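Local coordinates for peptide synthetase, module 7 (Actinoplanes teichomyceticus, PDB 4TX3), which is a condensation-type X-domain of a non-ribosomal peptide synthetase that recruits oxygenases such as OxyB during biosynthesis of the glycopeptide teicoplanin, at residues B[280-286]-B[308-314]; B[263-267]-B[323-328]; B[358-364]-B[396-401]; B[268-272]-B[438-443]; B[208-212]-B[345-349]. Residues are numbered along the deposited sequence.

Interaction 1: residues B[280-286]-B[308-314]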
# COMPACT_ATOMS: atom_id res chain seq x y z
N THR B 280 40.65 -0.21 -4.86
CA THR B 280 39.82 0.18 -5.99
C THR B 280 38.94 -0.95 -6.49
O THR B 280 38.39 -0.86 -7.59
CB THR B 280 40.68 0.70 -7.17
OG1 THR B 280 41.64 -0.29 -7.55
CG2 THR B 280 41.41 1.96 -6.77
N ASP B 281 38.82 -2.01 -5.70
CA ASP B 281 38.00 -3.16 -6.05
C ASP B 281 37.06 -3.46 -4.88
O ASP B 281 37.47 -4.03 -3.86
CB ASP B 281 38.87 -4.39 -6.38
CG ASP B 281 38.05 -5.61 -6.83
OD1 ASP B 281 36.91 -5.42 -7.31
OD2 ASP B 281 38.55 -6.77 -6.71
N LEU B 282 35.81 -3.06 -5.02
CA LEU B 282 34.91 -3.04 -3.87
C LEU B 282 33.60 -3.73 -4.17
O LEU B 282 33.11 -3.67 -5.30
CB LEU B 282 34.63 -1.60 -3.44
CG LEU B 282 35.76 -0.74 -2.89
CD1 LEU B 282 35.21 0.62 -2.47
CD2 LEU B 282 36.37 -1.41 -1.69
N VAL B 283 33.04 -4.38 -3.16
CA VAL B 283 31.69 -4.90 -3.27
C VAL B 283 30.81 -4.25 -2.20
O VAL B 283 31.07 -4.37 -1.01
CB VAL B 283 31.63 -6.44 -3.13
CG1 VAL B 283 30.19 -6.92 -3.20
CG2 VAL B 283 32.46 -7.11 -4.22
N ILE B 284 29.79 -3.53 -2.64
CA ILE B 284 28.79 -2.98 -1.75
C ILE B 284 27.47 -3.69 -1.97
O ILE B 284 26.96 -3.72 -3.08
CB ILE B 284 28.60 -1.50 -1.97
CG1 ILE B 284 29.91 -0.76 -1.68
CG2 ILE B 284 27.45 -1.00 -1.10
CD1 ILE B 284 29.83 0.72 -1.87
N GLY B 285 26.94 -4.26 -0.90
CA GLY B 285 25.71 -5.02 -1.00
C GLY B 285 24.49 -4.24 -0.54
O GLY B 285 24.61 -3.22 0.17
N THR B 286 23.33 -4.72 -0.95
CA THR B 286 22.06 -4.13 -0.57
C THR B 286 21.01 -5.23 -0.43
O THR B 286 21.18 -6.32 -0.99
CB THR B 286 21.59 -3.08 -1.59
OG1 THR B 286 20.61 -2.22 -0.99
CG2 THR B 286 20.99 -3.74 -2.82
N PHE B 308 21.97 -8.67 -2.42
CA PHE B 308 22.27 -8.30 -3.79
C PHE B 308 23.59 -7.51 -3.79
O PHE B 308 23.61 -6.31 -3.47
CB PHE B 308 21.12 -7.48 -4.38
CG PHE B 308 21.40 -6.91 -5.74
CD1 PHE B 308 21.81 -7.73 -6.79
CD2 PHE B 308 21.27 -5.54 -5.98
CE1 PHE B 308 22.08 -7.20 -8.06
CE2 PHE B 308 21.54 -5.00 -7.24
CZ PHE B 308 21.95 -5.83 -8.28
N PRO B 309 24.70 -8.19 -4.10
CA PRO B 309 26.05 -7.63 -4.08
C PRO B 309 26.43 -7.04 -5.42
O PRO B 309 26.22 -7.69 -6.43
CB PRO B 309 26.92 -8.84 -3.76
CG PRO B 309 26.19 -9.96 -4.44
CD PRO B 309 24.73 -9.65 -4.30
N VAL B 310 26.98 -5.84 -5.42
CA VAL B 310 27.44 -5.24 -6.67
C VAL B 310 28.90 -4.86 -6.54
O VAL B 310 29.31 -4.17 -5.60
CB VAL B 310 26.59 -4.02 -7.06
CG1 VAL B 310 27.21 -3.29 -8.25
CG2 VAL B 310 25.16 -4.48 -7.40
N ARG B 311 29.69 -5.36 -7.47
CA ARG B 311 31.12 -5.13 -7.45
C ARG B 311 31.41 -3.88 -8.26
O ARG B 311 30.89 -3.71 -9.36
CB ARG B 311 31.86 -6.34 -8.01
CG ARG B 311 33.36 -6.24 -7.95
CD ARG B 311 33.97 -7.43 -8.67
NE ARG B 311 35.41 -7.51 -8.47
CZ ARG B 311 36.13 -8.59 -8.73
NH1 ARG B 311 35.53 -9.68 -9.20
NH2 ARG B 311 37.43 -8.59 -8.51
N THR B 312 32.24 -3.00 -7.71
CA THR B 312 32.53 -1.77 -8.42
C THR B 312 34.03 -1.61 -8.54
O THR B 312 34.76 -1.88 -7.60
CB THR B 312 31.89 -0.56 -7.71
OG1 THR B 312 30.46 -0.69 -7.78
CG2 THR B 312 32.28 0.74 -8.39
N ASP B 313 34.48 -1.20 -9.72
CA ASP B 313 35.90 -0.96 -9.97
C ASP B 313 36.21 0.53 -9.97
O ASP B 313 35.72 1.26 -10.82
CB ASP B 313 36.31 -1.60 -11.29
CG ASP B 313 37.75 -1.25 -11.71
OD1 ASP B 313 38.57 -0.83 -10.86
OD2 ASP B 313 38.06 -1.42 -12.90
N LEU B 314 37.06 0.97 -9.04
CA LEU B 314 37.34 2.40 -8.86
C LEU B 314 38.75 2.81 -9.26
O LEU B 314 39.25 3.83 -8.78
CB LEU B 314 37.09 2.80 -7.41
CG LEU B 314 35.64 2.56 -7.00
CD1 LEU B 314 35.57 1.43 -5.98
CD2 LEU B 314 35.01 3.83 -6.47
O HOH W 1 40.55 -2.53 -8.98
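L314, T280 and R311 have the largest areas covered, the first two at one end of a strand pair. Just past the last bridge, D281 with D313, L314 N donates almost straight to T280 O at 2.7 Å. CD1 of L314 lies 3.6 Å from CD1 of L282. T280 reaches D313 through a water, 2.9 Å from T280 OG1, which donates to D313 OD1 at 3.2 Å; S315 also binds that carboxylate oxygen. Strands 281-286 and 308-313 run antiparallel, their axes approaching to 4.6 Å with 155° between their directions, in the half of the condensation-type fold that also holds strand 363-369, to which G285 is hydrogen-bonded. The shortest backbone hydrogen bond between the strands is T312 N to L282 O at 2.6 Å. R311, extended at every side-chain torsion, lies on the same face as D281, V283 and P309 and forms a two-pronged salt bridge: NE to D281 OD1 and NH2 to D281 OD2, both 2.8 Å, with the guanidinium edge toward the acid. Its NH1 goes to the carbonyls of H211 and A213. At the other end, T286 CG2 sits at the edge of the F308 ring, 3.6 Å from CD2, while T286 OG1 bonds L365 O.

Interaction 2: residues B[263-267]-B[323-328]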
# COMPACT_ATOMS: atom_id res chain seq x y z
N GLN B 263 21.66 4.63 -6.53
CA GLN B 263 22.93 4.36 -7.20
C GLN B 263 23.93 5.51 -7.02
O GLN B 263 25.13 5.29 -6.94
CB GLN B 263 22.70 4.07 -8.69
CG GLN B 263 21.82 2.86 -8.96
CD GLN B 263 21.64 2.59 -10.46
OE1 GLN B 263 21.79 3.48 -11.29
NE2 GLN B 263 21.34 1.34 -10.79
N LEU B 264 23.44 6.75 -6.96
CA LEU B 264 24.30 7.90 -6.71
C LEU B 264 25.00 7.79 -5.37
O LEU B 264 26.19 8.06 -5.26
CB LEU B 264 23.49 9.20 -6.74
CG LEU B 264 22.91 9.64 -8.08
CD1 LEU B 264 22.40 11.05 -7.97
CD2 LEU B 264 23.94 9.57 -9.16
N VAL B 265 24.24 7.40 -4.35
CA VAL B 265 24.78 7.25 -3.00
C VAL B 265 25.72 6.05 -2.95
O VAL B 265 26.74 6.06 -2.26
CB VAL B 265 23.64 7.09 -1.95
CG1 VAL B 265 24.20 6.84 -0.57
CG2 VAL B 265 22.73 8.33 -1.95
N GLN B 266 25.39 5.01 -3.71
CA GLN B 266 26.28 3.86 -3.77
C GLN B 266 27.63 4.27 -4.38
O GLN B 266 28.68 3.82 -3.92
CB GLN B 266 25.65 2.74 -4.58
CG GLN B 266 26.50 1.52 -4.64
CD GLN B 266 25.80 0.40 -5.34
OE1 GLN B 266 24.59 0.48 -5.57
NE2 GLN B 266 26.54 -0.65 -5.71
N ALA B 267 27.59 5.13 -5.39
CA ALA B 267 28.82 5.64 -5.99
C ALA B 267 29.64 6.38 -4.95
O ALA B 267 30.81 6.06 -4.71
CB ALA B 267 28.50 6.55 -7.16
N VAL B 323 32.07 7.11 -11.72
CA VAL B 323 31.76 6.04 -10.78
C VAL B 323 30.28 5.64 -10.88
O VAL B 323 29.95 4.45 -10.88
CB VAL B 323 32.08 6.43 -9.34
CG1 VAL B 323 31.67 5.30 -8.40
CG2 VAL B 323 33.56 6.75 -9.19
N VAL B 324 29.42 6.64 -11.01
CA VAL B 324 27.99 6.44 -11.20
C VAL B 324 27.70 5.55 -12.39
O VAL B 324 26.96 4.57 -12.29
CB VAL B 324 27.24 7.79 -11.37
CG1 VAL B 324 25.83 7.58 -11.91
CG2 VAL B 324 27.21 8.55 -10.03
N ALA B 325 28.31 5.88 -13.52
CA ALA B 325 28.11 5.13 -14.74
C ALA B 325 28.60 3.68 -14.60
O ALA B 325 27.97 2.76 -15.14
CB ALA B 325 28.80 5.83 -15.91
N ARG B 326 29.71 3.46 -13.89
CA ARG B 326 30.18 2.08 -13.62
C ARG B 326 29.23 1.31 -12.71
O ARG B 326 28.98 0.12 -12.92
CB ARG B 326 31.58 2.08 -13.00
CG ARG B 326 32.68 2.45 -13.94
CD ARG B 326 34.03 2.48 -13.25
NE ARG B 326 34.96 3.35 -13.98
CZ ARG B 326 36.19 3.65 -13.59
NH1 ARG B 326 36.69 3.15 -12.46
NH2 ARG B 326 36.94 4.45 -14.34
N VAL B 327 28.72 2.00 -11.68
CA VAL B 327 27.74 1.41 -10.77
C VAL B 327 26.48 1.04 -11.55
O VAL B 327 25.99 -0.08 -11.46
CB VAL B 327 27.37 2.39 -9.62
CG1 VAL B 327 26.04 2.01 -8.95
CG2 VAL B 327 28.51 2.48 -8.61
N GLN B 328 26.00 1.99 -12.34
CA GLN B 328 24.74 1.84 -13.04
C GLN B 328 24.84 0.73 -14.07
O GLN B 328 23.91 -0.04 -14.25
CB GLN B 328 24.35 3.17 -13.69
CG GLN B 328 23.14 3.11 -14.60
CD GLN B 328 22.80 4.48 -15.18
OE1 GLN B 328 23.40 5.50 -14.81
NE2 GLN B 328 21.82 4.51 -16.09
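Apolar contacts do most of the work where helix 263-267 crosses helix 323-328, their axes 8.7 Å apart and 118° between directions. A267 points toward the other helix, and its small CB meets V323 CG1 at 3.6 Å and V324 CG2 at 3.7 Å, with V327 CG2 a little farther off at 4.3 Å. So short a side chain lets the backbones draw close: the CA atoms of A267 and V324 are only 5.3 Å apart. L264 starts out pointing away, but its CD2 swings round to V324 CG2 at 3.5 Å.

The glutamines contribute by van der Waals contact. CB of Q263 rests on V327 CG1 at 3.9 Å, Q266 CD approaches the same CG1 at 4.0 Å, and Q263 OE1 comes to 3.5 Å from Q328 CB. No hydrogen bond passes between the two segments; R326, which does not reach 263-267, bonds the carbonyls of D313 and S315.

Beyond the crossing, Q266 touches V310, and V327 touches T312, so both helices also lie on the strand pair 281-288/306-313. Helices layered against a sheet in this way are characteristic of the alpha/beta fold of condensation domains and the related CoA-dependent acyltransferases.

Interaction 3: residues B[358-364]-B[396-401]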
# COMPACT_ATOMS: atom_id res chain seq x y z
N HIS B 358 30.50 -11.68 7.32
CA HIS B 358 29.54 -11.83 6.23
C HIS B 358 30.28 -12.04 4.91
O HIS B 358 31.18 -11.26 4.57
CB HIS B 358 28.62 -10.61 6.15
CG HIS B 358 27.41 -10.81 5.29
ND1 HIS B 358 27.31 -10.31 4.02
CD2 HIS B 358 26.25 -11.47 5.53
CE1 HIS B 358 26.14 -10.65 3.50
NE2 HIS B 358 25.48 -11.36 4.40
N PRO B 359 29.92 -13.09 4.16
CA PRO B 359 30.57 -13.44 2.89
C PRO B 359 30.28 -12.44 1.76
O PRO B 359 29.24 -11.76 1.81
CB PRO B 359 29.97 -14.81 2.57
CG PRO B 359 28.62 -14.76 3.21
CD PRO B 359 28.81 -14.01 4.47
N VAL B 360 31.18 -12.36 0.77
CA VAL B 360 31.05 -11.48 -0.40
C VAL B 360 31.09 -9.99 -0.06
O VAL B 360 31.89 -9.26 -0.65
CB VAL B 360 29.75 -11.74 -1.19
CG1 VAL B 360 29.75 -10.93 -2.50
CG2 VAL B 360 29.58 -13.21 -1.47
N TYR B 361 30.23 -9.51 0.84
CA TYR B 361 30.32 -8.11 1.25
C TYR B 361 30.11 -7.90 2.74
O TYR B 361 29.41 -8.67 3.40
CB TYR B 361 29.33 -7.23 0.46
CG TYR B 361 27.87 -7.49 0.72
CD1 TYR B 361 27.17 -8.48 0.03
CD2 TYR B 361 27.16 -6.72 1.65
CE1 TYR B 361 25.83 -8.70 0.27
CE2 TYR B 361 25.82 -6.93 1.90
CZ TYR B 361 25.16 -7.92 1.21
OH TYR B 361 23.81 -8.14 1.45
N GLN B 362 30.73 -6.84 3.25
CA GLN B 362 30.71 -6.53 4.66
C GLN B 362 30.14 -5.12 4.90
O GLN B 362 29.90 -4.70 6.04
CB GLN B 362 32.12 -6.66 5.25
CG GLN B 362 32.73 -8.06 5.16
CD GLN B 362 33.23 -8.40 3.76
OE1 GLN B 362 33.89 -7.60 3.12
NE2 GLN B 362 32.90 -9.60 3.28
N VAL B 363 29.92 -4.40 3.80
CA VAL B 363 29.31 -3.07 3.84
C VAL B 363 27.99 -3.08 3.08
O VAL B 363 27.94 -3.47 1.91
CB VAL B 363 30.23 -2.00 3.23
CG1 VAL B 363 29.59 -0.60 3.38
CG2 VAL B 363 31.60 -2.06 3.88
N GLY B 364 26.91 -2.65 3.74
CA GLY B 364 25.60 -2.64 3.13
C GLY B 364 25.03 -1.24 2.98
O GLY B 364 25.33 -0.35 3.78
N GLU B 396 25.02 -8.68 11.17
CA GLU B 396 25.99 -9.65 10.65
C GLU B 396 27.05 -8.95 9.80
O GLU B 396 28.15 -9.45 9.63
CB GLU B 396 25.32 -10.72 9.81
CG GLU B 396 24.42 -11.67 10.56
CD GLU B 396 23.83 -12.73 9.65
OE1 GLU B 396 23.05 -12.35 8.74
OE2 GLU B 396 24.17 -13.92 9.82
N LEU B 397 26.68 -7.79 9.26
CA LEU B 397 27.58 -6.97 8.47
C LEU B 397 28.56 -6.18 9.37
O LEU B 397 28.32 -6.01 10.57
CB LEU B 397 26.78 -6.00 7.61
CG LEU B 397 25.91 -6.60 6.50
CD1 LEU B 397 24.95 -5.56 5.97
CD2 LEU B 397 26.76 -7.13 5.37
N ASP B 398 29.64 -5.70 8.78
CA ASP B 398 30.52 -4.77 9.48
C ASP B 398 29.86 -3.39 9.56
O ASP B 398 29.78 -2.79 10.64
CB ASP B 398 31.86 -4.69 8.77
CG ASP B 398 32.60 -6.02 8.81
OD1 ASP B 398 31.99 -7.03 9.25
OD2 ASP B 398 33.78 -6.06 8.40
N LEU B 399 29.38 -2.89 8.42
CA LEU B 399 28.69 -1.61 8.37
C LEU B 399 27.42 -1.71 7.52
O LEU B 399 27.38 -2.42 6.52
CB LEU B 399 29.61 -0.52 7.82
CG LEU B 399 30.99 -0.41 8.47
CD1 LEU B 399 31.96 0.38 7.61
CD2 LEU B 399 30.86 0.22 9.84
N ALA B 400 26.39 -0.97 7.92
CA ALA B 400 25.12 -0.97 7.21
C ALA B 400 24.48 0.41 7.28
O ALA B 400 24.11 0.87 8.35
CB ALA B 400 24.17 -2.05 7.77
N PHE B 401 24.37 1.05 6.13
CA PHE B 401 23.76 2.36 6.04
C PHE B 401 22.29 2.21 5.70
O PHE B 401 21.95 1.49 4.75
CB PHE B 401 24.45 3.21 4.97
CG PHE B 401 25.86 3.62 5.31
CD1 PHE B 401 26.92 2.77 5.08
CD2 PHE B 401 26.13 4.88 5.81
CE1 PHE B 401 28.22 3.15 5.36
CE2 PHE B 401 27.42 5.26 6.10
CZ PHE B 401 28.46 4.40 5.87
O HOH W 2 30.54 -8.95 8.34
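E396 comes first: its carbonyl takes a 2.8 Å bond from a water that also donates to D398 OD1 (2.6 Å) and accepts from H358 N (2.9 Å), while its carboxylate pairs with R39. L397 follows, laying CD2 over one face of the H358 ring, a CH-pi contact 3.9 Å from the centroid, and 3.6 Å from Y361 CE2. H358 ND1 donates to Y361 O at 2.7 Å. D398 N reaches Q362 O weakly at 2.9 Å; its carboxylate forms a salt bridge to R227. The same Q362 O takes a straighter bond from L399 N, 3.0 Å, and here parallel pairing starts: L399 O receives G364 N at 2.8 Å. A400 lies beside G364; a CB on G364 would lie 2.9 Å from L397 CD1, a clash. Finally F401 N donates to G364 O at 2.9 Å. Main-chain hydrogen bonds and a shared water thus join the two loops as the parallel pairing begins, with the apolar contact of L397 beside them.

Interaction 4: residues B[268-272]-B[438-443]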
# COMPACT_ATOMS: atom_id res chain seq x y z
N ALA B 268 29.01 7.37 -4.32
CA ALA B 268 29.66 8.22 -3.34
C ALA B 268 30.31 7.42 -2.20
O ALA B 268 31.47 7.66 -1.84
CB ALA B 268 28.65 9.22 -2.78
N LEU B 269 29.57 6.46 -1.65
CA LEU B 269 30.09 5.58 -0.60
C LEU B 269 31.30 4.77 -1.08
O LEU B 269 32.27 4.59 -0.32
CB LEU B 269 28.99 4.63 -0.10
CG LEU B 269 29.43 3.57 0.92
CD1 LEU B 269 29.90 4.19 2.22
CD2 LEU B 269 28.30 2.58 1.18
N ALA B 270 31.25 4.30 -2.32
CA ALA B 270 32.37 3.54 -2.87
C ALA B 270 33.61 4.44 -2.97
O ALA B 270 34.73 4.00 -2.70
CB ALA B 270 32.01 2.94 -4.25
N MET B 271 33.41 5.70 -3.35
CA MET B 271 34.53 6.64 -3.40
C MET B 271 35.07 6.89 -2.00
O MET B 271 36.28 7.05 -1.81
CB MET B 271 34.11 7.97 -4.03
CG MET B 271 33.89 7.90 -5.52
SD MET B 271 33.08 9.40 -6.10
CE MET B 271 34.47 10.35 -6.74
N LEU B 272 34.17 6.90 -1.02
CA LEU B 272 34.59 7.15 0.35
C LEU B 272 35.43 6.00 0.86
O LEU B 272 36.44 6.22 1.52
CB LEU B 272 33.38 7.36 1.25
CG LEU B 272 33.65 7.58 2.74
CD1 LEU B 272 34.55 8.79 3.00
CD2 LEU B 272 32.35 7.71 3.49
N ARG B 438 31.70 11.80 7.22
CA ARG B 438 32.44 11.87 5.96
C ARG B 438 31.55 11.51 4.76
O ARG B 438 31.66 12.13 3.69
CB ARG B 438 33.68 10.99 6.02
CG ARG B 438 34.83 11.74 6.63
CD ARG B 438 35.90 10.86 7.22
NE ARG B 438 36.97 11.67 7.77
CZ ARG B 438 37.90 11.23 8.62
NH1 ARG B 438 37.89 9.97 9.03
NH2 ARG B 438 38.84 12.06 9.07
N LEU B 439 30.64 10.56 4.94
CA LEU B 439 29.74 10.20 3.85
C LEU B 439 28.87 11.40 3.50
O LEU B 439 28.65 11.68 2.31
CB LEU B 439 28.89 8.97 4.19
CG LEU B 439 27.84 8.66 3.11
CD1 LEU B 439 28.47 8.35 1.74
CD2 LEU B 439 26.92 7.54 3.53
N VAL B 440 28.41 12.13 4.51
CA VAL B 440 27.64 13.36 4.26
C VAL B 440 28.49 14.40 3.51
O VAL B 440 28.02 15.03 2.56
CB VAL B 440 27.10 13.99 5.57
CG1 VAL B 440 26.43 15.33 5.29
CG2 VAL B 440 26.12 13.03 6.25
N ARG B 441 29.75 14.55 3.93
CA ARG B 441 30.65 15.48 3.27
C ARG B 441 30.91 15.10 1.82
O ARG B 441 30.85 15.96 0.94
CB ARG B 441 31.97 15.59 4.04
CG ARG B 441 31.77 16.23 5.41
CD ARG B 441 32.76 17.37 5.70
NE ARG B 441 32.95 18.32 4.60
CZ ARG B 441 34.15 18.68 4.14
NH1 ARG B 441 35.27 18.16 4.67
NH2 ARG B 441 34.25 19.56 3.13
N VAL B 442 31.15 13.81 1.57
CA VAL B 442 31.36 13.36 0.20
C VAL B 442 30.13 13.66 -0.63
O VAL B 442 30.23 14.17 -1.74
CB VAL B 442 31.68 11.85 0.13
CG1 VAL B 442 31.57 11.33 -1.30
CG2 VAL B 442 33.05 11.58 0.70
N LEU B 443 28.96 13.36 -0.08
CA LEU B 443 27.71 13.65 -0.79
C LEU B 443 27.51 15.15 -1.07
O LEU B 443 27.06 15.52 -2.16
CB LEU B 443 26.52 13.09 -0.01
CG LEU B 443 26.47 11.56 -0.11
CD1 LEU B 443 25.78 10.95 1.07
CD2 LEU B 443 25.81 11.11 -1.41
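This is an apolar helix-on-helix contact between helix 261-278 and helix 429-448, the latter near the end of the modelled chain; no hydrogen bond links segments 268-272 and 438-443 themselves. These segments cross with 119° between their directions and axes 9.4 Å apart. L272 has the most area covered: CD2 lies 3.7 Å from L439 CB, while CD1 reaches V442 CG2 at 3.9 Å and R438 CB at 3.8 Å. One turn earlier A268, small and directed at the partner, makes room for V442 CG1 at 3.9 Å and L443 CD2 at 3.7 Å from its CB. L269 stands sideways, with CB 4.2 Å from L439 CD1. Both helices sit on one face of the mixed sheet of this half of the condensation-type, CoA-acyltransferase-like fold: L269 and L439 both touch F401 on strand 399-407, and L269 reaches I284 on strand 281-288 as well. R438 meets L272 through CB, and its guanidinium group bonds I459 O and, farther along helix 261-278, Y276 OH. R441, out of reach of 268-272, forms a salt bridge with D458, so the helix is also tied to the chain that follows it.

Interaction 5: residues B[208-212]-B[345-349]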
# COMPACT_ATOMS: atom_id res chain seq x y z
N TRP B 208 27.56 -14.85 -11.99
CA TRP B 208 28.09 -14.43 -10.71
C TRP B 208 29.52 -14.90 -10.48
O TRP B 208 30.32 -14.16 -9.89
CB TRP B 208 27.19 -14.89 -9.55
CG TRP B 208 25.94 -14.08 -9.49
CD1 TRP B 208 24.68 -14.46 -9.86
CD2 TRP B 208 25.83 -12.71 -9.08
NE1 TRP B 208 23.79 -13.42 -9.69
CE2 TRP B 208 24.47 -12.34 -9.21
CE3 TRP B 208 26.75 -11.76 -8.61
CZ2 TRP B 208 24.01 -11.06 -8.89
CZ3 TRP B 208 26.29 -10.49 -8.29
CH2 TRP B 208 24.93 -10.15 -8.43
N ARG B 209 29.84 -16.12 -10.92
CA ARG B 209 31.20 -16.62 -10.79
C ARG B 209 32.13 -15.70 -11.55
O ARG B 209 33.25 -15.44 -11.11
CB ARG B 209 31.33 -18.06 -11.32
CG ARG B 209 30.70 -19.14 -10.44
CD ARG B 209 30.70 -20.49 -11.16
NE ARG B 209 32.03 -20.83 -11.65
CZ ARG B 209 32.92 -21.55 -10.97
NH1 ARG B 209 32.60 -22.05 -9.78
NH2 ARG B 209 34.12 -21.80 -11.49
N ASN B 210 31.64 -15.19 -12.68
CA ASN B 210 32.40 -14.28 -13.53
C ASN B 210 32.47 -12.87 -12.92
O ASN B 210 33.55 -12.31 -12.77
CB ASN B 210 31.79 -14.22 -14.93
CG ASN B 210 32.09 -15.48 -15.77
OD1 ASN B 210 33.02 -16.23 -15.47
ND2 ASN B 210 31.30 -15.70 -16.83
N HIS B 211 31.31 -12.31 -12.57
CA HIS B 211 31.25 -10.98 -11.97
C HIS B 211 32.10 -10.92 -10.68
O HIS B 211 32.82 -9.95 -10.47
CB HIS B 211 29.79 -10.60 -11.69
CG HIS B 211 29.60 -9.24 -11.10
ND1 HIS B 211 29.63 -8.09 -11.86
CD2 HIS B 211 29.34 -8.83 -9.83
CE1 HIS B 211 29.42 -7.03 -11.09
NE2 HIS B 211 29.23 -7.46 -9.85
N LEU B 212 32.03 -11.95 -9.84
CA LEU B 212 32.68 -11.90 -8.53
C LEU B 212 34.01 -12.66 -8.45
O LEU B 212 34.56 -12.84 -7.37
CB LEU B 212 31.73 -12.46 -7.45
CG LEU B 212 30.50 -11.61 -7.13
CD1 LEU B 212 29.64 -12.26 -6.04
CD2 LEU B 212 30.89 -10.19 -6.75
N ILE B 345 25.78 -18.32 -3.40
CA ILE B 345 26.95 -17.76 -4.06
C ILE B 345 28.29 -18.05 -3.36
O ILE B 345 29.28 -18.28 -4.06
CB ILE B 345 26.79 -16.26 -4.23
CG1 ILE B 345 25.83 -15.98 -5.39
CG2 ILE B 345 28.14 -15.58 -4.49
CD1 ILE B 345 25.43 -14.54 -5.51
N PRO B 346 28.35 -18.05 -2.01
CA PRO B 346 29.62 -18.50 -1.40
C PRO B 346 30.14 -19.85 -1.93
O PRO B 346 31.32 -19.92 -2.24
CB PRO B 346 29.28 -18.57 0.09
CG PRO B 346 28.30 -17.43 0.26
CD PRO B 346 27.45 -17.45 -1.00
N GLU B 347 29.29 -20.87 -2.03
CA GLU B 347 29.63 -22.13 -2.71
C GLU B 347 30.19 -21.96 -4.11
O GLU B 347 31.26 -22.46 -4.42
CB GLU B 347 28.41 -23.03 -2.86
CG GLU B 347 27.88 -23.62 -1.60
CD GLU B 347 26.41 -23.98 -1.74
OE1 GLU B 347 26.03 -24.40 -2.86
OE2 GLU B 347 25.65 -23.82 -0.76
N LEU B 348 29.43 -21.28 -4.96
CA LEU B 348 29.81 -21.06 -6.36
C LEU B 348 31.19 -20.44 -6.49
O LEU B 348 31.85 -20.61 -7.50
CB LEU B 348 28.79 -20.16 -7.06
CG LEU B 348 27.33 -20.53 -6.87
CD1 LEU B 348 26.46 -19.47 -7.51
CD2 LEU B 348 27.04 -21.90 -7.46
N LEU B 349 31.59 -19.70 -5.48
CA LEU B 349 32.87 -19.02 -5.52
C LEU B 349 33.94 -19.81 -4.79
O LEU B 349 35.06 -19.32 -4.63
CB LEU B 349 32.75 -17.64 -4.89
CG LEU B 349 31.97 -16.60 -5.68
CD1 LEU B 349 31.93 -15.30 -4.86
CD2 LEU B 349 32.60 -16.39 -7.07
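W208 lays its indole under the tip of I345: I345 CD1 sits over the five-membered ring, 4.1 Å from the centroid and 17° off the normal, a CH-pi contact. The I345 side chain bridges to a second residue, its CG2 4.0 Å from L212 CD1. L349 fills the space next to it, with CD1 3.8 Å from L212 CB and CD2 4.0 Å from R209 CA. At the outer edge the aliphatic part of R209 runs past L348, CG to CB 4.0 Å. L212 and L349 are each the first residue to leave helical geometry, and the C-terminal end of helix 200-211 here meets the single turn 345-348. The indole NE1 bonds H337 O. W208 also packs on F308 and P309, and both L212 and I345 touch V360; helix 200-211 thus lies on strand 306-313, while helix 345-348 rests against helix 200-211 and the loop before strand 363-369.

From the N terminus, the chain enters interaction 5 at 208-212 and closes that loop only at 345-349. Inside it, interaction 2 opens at 263-267 and closes at 323-328, and interaction 1 nests within both. Interaction 4 leaves the same helix, 261-278, at 268-272 but does not close until 438-443, so it crosses interactions 2 and 5 while enclosing 1 and 3. Interaction 3 follows 1, 2 and 5 in series. Interaction 1 touches all four others: its strand pair meets helices 261-278 and 320-334, the end of helix 200-211, and the loop leading into strand 363-369. Together the contacts tie helices 200-211, 261-278, 320-334 and 429-448 to the strands of this half of the domain.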